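Local atomic coordinates of aspartate aminotransferase (Leishmania major, PDB entry 4H51), a protein that probably transfers the amino group of L-aspartate to 2-oxoglutarate, using pyridoxal 5'-phosphate as cofactor. Residues B[139-150]-B[191-202]. Sequence-based numbering, arbitrary orientation.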
loop_
_atom_site.group_PDB
_atom_site.type_symbol
_atom_site.label_atom_id
_atom_site.label_comp_id
_atom_site.label_asym_id
_atom_site.label_seq_id
_atom_site.Cartn_x
_atom_site.Cartn_y
_atom_site.Cartn_z
ATOM N N PRO B 139 2.410 -0.606 27.051
ATOM C CA PRO B 139 1.072 -1.009 26.592
ATOM C C PRO B 139 0.552 -0.109 25.490
ATOM O O PRO B 139 0.803 1.120 25.498
ATOM C CB PRO B 139 0.193 -0.909 27.858
ATOM C CG PRO B 139 1.002 -0.225 28.879
ATOM C CD PRO B 139 2.389 0.020 28.388
ATOM N N ILE B 140 -0.187 -0.714 24.561
ATOM C CA ILE B 140 -0.924 0.010 23.577
ATOM C C ILE B 140 -2.347 -0.455 23.773
ATOM O O ILE B 140 -2.605 -1.677 23.801
ATOM C CB ILE B 140 -0.360 -0.167 22.136
ATOM C CG1 ILE B 140 -1.195 0.544 21.084
ATOM C CG2 ILE B 140 -0.247 -1.656 21.752
ATOM C CD1 ILE B 140 -0.381 0.841 19.819
ATOM N N TYR B 141 -3.254 0.521 23.921
ATOM C CA TYR B 141 -4.614 0.260 24.305
ATOM C C TYR B 141 -5.639 0.377 23.193
ATOM O O TYR B 141 -5.689 1.356 22.482
ATOM C CB TYR B 141 -5.005 1.195 25.441
ATOM C CG TYR B 141 -4.488 0.794 26.784
ATOM C CD1 TYR B 141 -3.220 1.184 27.242
ATOM C CD2 TYR B 141 -5.287 0.078 27.636
ATOM C CE1 TYR B 141 -2.770 0.775 28.480
ATOM C CE2 TYR B 141 -4.871 -0.300 28.886
ATOM C CZ TYR B 141 -3.616 0.038 29.305
ATOM O OH TYR B 141 -3.270 -0.358 30.575
ATOM N N LEU B 142 -6.502 -0.626 23.119
ATOM C CA LEU B 142 -7.632 -0.659 22.215
ATOM C C LEU B 142 -8.939 -0.608 23.010
ATOM O O LEU B 142 -8.995 -1.065 24.126
ATOM C CB LEU B 142 -7.570 -1.972 21.433
ATOM C CG LEU B 142 -6.322 -2.260 20.579
ATOM C CD1 LEU B 142 -6.448 -3.617 19.868
ATOM C CD2 LEU B 142 -6.139 -1.147 19.551
ATOM N N SER B 143 -10.003 -0.084 22.417
ATOM C CA SER B 143 -11.303 -0.080 23.053
ATOM C C SER B 143 -11.886 -1.510 23.152
ATOM O O SER B 143 -11.683 -2.371 22.291
ATOM C CB SER B 143 -12.271 0.866 22.329
ATOM O OG SER B 143 -12.528 0.439 20.999
ATOM N N ASP B 144 -12.624 -1.726 24.224
ATOM C CA ASP B 144 -13.423 -2.923 24.419
ATOM C C ASP B 144 -14.855 -2.692 23.996
ATOM O O ASP B 144 -15.629 -2.105 24.726
ATOM C CB ASP B 144 -13.423 -3.274 25.903
ATOM C CG ASP B 144 -14.335 -4.460 26.226
ATOM O OD1 ASP B 144 -14.556 -5.306 25.324
ATOM O OD2 ASP B 144 -14.867 -4.479 27.352
ATOM N N PRO B 145 -15.240 -3.146 22.812
ATOM C CA PRO B 145 -14.567 -3.816 21.743
ATOM C C PRO B 145 -14.100 -2.757 20.707
ATOM O O PRO B 145 -14.349 -1.572 20.894
ATOM C CB PRO B 145 -15.707 -4.636 21.150
ATOM C CG PRO B 145 -16.825 -3.741 21.201
ATOM C CD PRO B 145 -16.638 -2.872 22.426
ATOM N N THR B 146 -13.516 -3.219 19.605
ATOM C CA THR B 146 -12.983 -2.331 18.580
ATOM C C THR B 146 -13.054 -2.992 17.210
ATOM O O THR B 146 -13.496 -4.131 17.064
ATOM C CB THR B 146 -11.520 -1.915 18.909
ATOM O OG1 THR B 146 -11.163 -0.779 18.096
ATOM C CG2 THR B 146 -10.504 -3.098 18.746
ATOM N N TRP B 147 -12.534 -2.281 16.215
ATOM C CA TRP B 147 -12.432 -2.798 14.872
ATOM C C TRP B 147 -11.611 -4.031 14.905
ATOM O O TRP B 147 -10.475 -4.016 15.358
ATOM C CB TRP B 147 -11.746 -1.779 14.032
ATOM C CG TRP B 147 -11.518 -2.122 12.600
ATOM C CD1 TRP B 147 -12.401 -2.686 11.703
ATOM C CD2 TRP B 147 -10.369 -1.723 11.805
ATOM N NE1 TRP B 147 -11.862 -2.718 10.435
ATOM C CE2 TRP B 147 -10.643 -2.135 10.431
ATOM C CE3 TRP B 147 -9.171 -1.117 12.089
ATOM C CZ2 TRP B 147 -9.696 -1.979 9.412
ATOM C CZ3 TRP B 147 -8.233 -0.944 11.056
ATOM C CH2 TRP B 147 -8.506 -1.347 9.748
ATOM N N PRO B 148 -12.161 -5.146 14.369
ATOM C CA PRO B 148 -11.436 -6.378 14.522
ATOM C C PRO B 148 -10.036 -6.309 13.997
ATOM O O PRO B 148 -9.179 -6.958 14.557
ATOM C CB PRO B 148 -12.263 -7.371 13.715
ATOM C CG PRO B 148 -13.652 -6.871 13.858
ATOM C CD PRO B 148 -13.515 -5.367 13.827
ATOM N N ASN B 149 -9.755 -5.480 12.978
ATOM C CA ASN B 149 -8.412 -5.436 12.445
ATOM C C ASN B 149 -7.393 -4.656 13.287
ATOM O O ASN B 149 -6.215 -4.773 13.046
ATOM C CB ASN B 149 -8.434 -4.856 11.025
ATOM C CG ASN B 149 -7.239 -5.312 10.155
ATOM O OD1 ASN B 149 -6.776 -6.437 10.313
ATOM N ND2 ASN B 149 -6.812 -4.473 9.161
ATOM N N HIS B 150 -7.802 -3.853 14.274
ATOM C CA HIS B 150 -6.816 -3.115 15.111
ATOM C C HIS B 150 -5.779 -4.037 15.703
ATOM O O HIS B 150 -4.599 -3.740 15.679
ATOM C CB HIS B 150 -7.472 -2.322 16.267
ATOM C CG HIS B 150 -7.959 -0.933 15.890
ATOM N ND1 HIS B 150 -8.969 -0.290 16.569
ATOM C CD2 HIS B 150 -7.568 -0.062 14.877
ATOM C CE1 HIS B 150 -9.175 0.903 16.014
ATOM N NE2 HIS B 150 -8.345 1.033 14.971
ATOM N N SER B 191 1.661 5.506 28.133
ATOM C CA SER B 191 1.126 4.437 27.310
ATOM C C SER B 191 0.522 5.009 26.008
ATOM O O SER B 191 0.378 6.234 25.852
ATOM C CB SER B 191 0.065 3.659 28.044
ATOM O OG SER B 191 0.583 3.048 29.213
ATOM N N VAL B 192 0.248 4.140 25.046
ATOM C CA VAL B 192 -0.387 4.532 23.799
ATOM C C VAL B 192 -1.864 4.152 23.799
ATOM O O VAL B 192 -2.189 3.013 24.152
ATOM C CB VAL B 192 0.284 3.867 22.610
ATOM C CG1 VAL B 192 -0.347 4.410 21.312
ATOM C CG2 VAL B 192 1.776 4.155 22.608
ATOM N N PHE B 193 -2.751 5.084 23.439
ATOM C CA PHE B 193 -4.181 4.802 23.348
ATOM C C PHE B 193 -4.666 5.060 21.943
ATOM O O PHE B 193 -4.557 6.198 21.444
ATOM C CB PHE B 193 -4.981 5.662 24.302
ATOM C CG PHE B 193 -4.943 5.173 25.709
ATOM C CD1 PHE B 193 -3.790 5.334 26.476
ATOM C CD2 PHE B 193 -5.997 4.465 26.233
ATOM C CE1 PHE B 193 -3.740 4.850 27.765
ATOM C CE2 PHE B 193 -5.937 3.980 27.510
ATOM C CZ PHE B 193 -4.782 4.149 28.272
ATOM N N ILE B 194 -5.231 4.020 21.325
ATOM C CA ILE B 194 -5.953 4.164 20.045
ATOM C C ILE B 194 -7.415 4.481 20.351
ATOM O O ILE B 194 -8.136 3.656 20.892
ATOM C CB ILE B 194 -5.782 2.934 19.171
ATOM C CG1 ILE B 194 -4.296 2.731 18.847
ATOM C CG2 ILE B 194 -6.630 3.039 17.891
ATOM C CD1 ILE B 194 -4.011 1.581 17.897
ATOM N N LEU B 195 -7.815 5.699 19.970
ATOM C CA LEU B 195 -9.162 6.244 20.110
ATOM C C LEU B 195 -9.871 6.433 18.783
ATOM O O LEU B 195 -9.304 6.937 17.848
ATOM C CB LEU B 195 -9.067 7.578 20.804
ATOM C CG LEU B 195 -8.308 7.570 22.156
ATOM C CD1 LEU B 195 -8.269 8.998 22.639
ATOM C CD2 LEU B 195 -8.998 6.627 23.196
ATOM N N HIS B 196 -11.148 6.041 18.707
ATOM C CA HIS B 196 -11.947 6.309 17.534
ATOM C C HIS B 196 -12.407 7.723 17.612
ATOM O O HIS B 196 -13.111 8.097 18.581
ATOM C CB HIS B 196 -13.175 5.397 17.489
ATOM C CG HIS B 196 -12.856 3.911 17.445
ATOM N ND1 HIS B 196 -13.268 3.107 16.432
ATOM C CD2 HIS B 196 -12.139 3.110 18.302
ATOM C CE1 HIS B 196 -12.862 1.840 16.684
ATOM N NE2 HIS B 196 -12.159 1.841 17.809
ATOM N N GLN B 197 -12.057 8.493 16.572
ATOM C CA GLN B 197 -12.286 9.924 16.532
ATOM C C GLN B 197 -13.785 10.267 16.543
ATOM O O GLN B 197 -14.202 11.193 17.244
ATOM C CB GLN B 197 -11.553 10.529 15.320
ATOM C CG GLN B 197 -11.161 11.980 15.479
ATOM C CD GLN B 197 -12.309 12.961 15.286
ATOM O OE1 GLN B 197 -12.359 14.002 15.928
ATOM N NE2 GLN B 197 -13.163 12.674 14.356
ATOM N N CYS B 198 -14.575 9.484 15.810
ATOM C CA CYS B 198 -16.035 9.540 15.865
ATOM C C CYS B 198 -16.555 8.249 15.225
ATOM O O CYS B 198 -15.792 7.517 14.589
ATOM C CB CYS B 198 -16.567 10.808 15.166
ATOM S SG CYS B 198 -16.443 10.756 13.370
ATOM N N ALA B 199 -17.846 7.983 15.341
ATOM C CA ALA B 199 -18.475 6.817 14.684
ATOM C C ALA B 199 -17.758 5.527 15.058
ATOM O O ALA B 199 -17.217 4.811 14.242
ATOM C CB ALA B 199 -18.570 6.989 13.168
ATOM N N HIS B 200 -17.728 5.261 16.358
ATOM C CA HIS B 200 -17.098 4.064 16.871
ATOM C C HIS B 200 -17.495 2.833 16.124
ATOM O O HIS B 200 -18.698 2.600 15.856
ATOM C CB HIS B 200 -17.443 3.898 18.360
ATOM C CG HIS B 200 -16.612 2.842 19.031
ATOM N ND1 HIS B 200 -17.046 1.598 19.239
ATOM C CD2 HIS B 200 -15.295 2.885 19.481
ATOM C CE1 HIS B 200 -16.056 0.862 19.793
ATOM N NE2 HIS B 200 -14.987 1.651 19.950
ATOM N N ASN B 201 -16.484 2.039 15.781
ATOM C CA ASN B 201 -16.634 0.747 15.128
ATOM C C ASN B 201 -16.187 -0.311 16.128
ATOM O O ASN B 201 -15.000 -0.361 16.478
ATOM C CB ASN B 201 -15.814 0.709 13.849
ATOM C CG ASN B 201 -15.847 -0.656 13.159
ATOM O OD1 ASN B 201 -16.478 -1.591 13.640
ATOM N ND2 ASN B 201 -15.113 -0.789 12.079
ATOM N N PRO B 202 -17.106 -1.198 16.576
ATOM C CA PRO B 202 -18.417 -1.574 16.022
ATOM C C PRO B 202 -19.701 -1.092 16.692
ATOM O O PRO B 202 -20.802 -1.453 16.221
ATOM C CB PRO B 202 -18.337 -3.096 16.126
ATOM C CG PRO B 202 -17.750 -3.270 17.527
ATOM C CD PRO B 202 -16.645 -2.225 17.553
HETATM O O HOH W 1 -9.295 1.169 19.799
#
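Tyr-141 and Phe-193 lie side by side on neighbouring parallel strands, their rings in an offset stack with planes 2° apart and centroids separated by 4.4 Å. CZ of Phe-193 sits toward the rim of the tyrosine face, while CB of Tyr-141 makes a CH-pi contact over the phenylalanine. Backbone hydrogen bonds zip the strands together: Val-192 N to Pro-139 O, Tyr-141 N to Val-192 O, Ile-194 N to Tyr-141 O. On the other sheet face Ile-140 runs alongside Val-192, and CD1 of Ile-194 reaches CD2 of Leu-142 at 3.8 Å. With CG1 turned beside the backbone N (chi1 -61°), the CG2 branch of Ile-194 is left to lie over one face of the His-150 ring.

From Ile-194 onward the strands part, and a water fills in, accepting from Ser-143 N and donating to Ile-194 O. Here the histidines gather. Thr-146 OG1 shares hydrogen bonds with NE2 of His-196 (2.8 Å), in that ring's plane, and ND1 of His-150 (2.7 Å); the two histidines form an offset edge-to-face pair, and His-150 NE2 is hydrogen-bonded to Asp-229 OD2. His-200, its ND1 hydrogen-bonded to Thr-203 OG1, donates from NE2 to Ser-143 OG, 2.9 Å away in the ring plane, and that hydroxyl donates to Pro-145 O from above the carbonyl plane. Farther on, ND2 of Asn-201 comes within 3.3 Å of Trp-147 CD1 and hydrogen-bonds O3 of the lysine-pyridoxal phosphate adduct at position 265, while Arg-392 holds OD1. Adjacent parallel strands whose C-terminal loops converge on the cofactor are characteristic of the large domain of fold-type I aminotransferases.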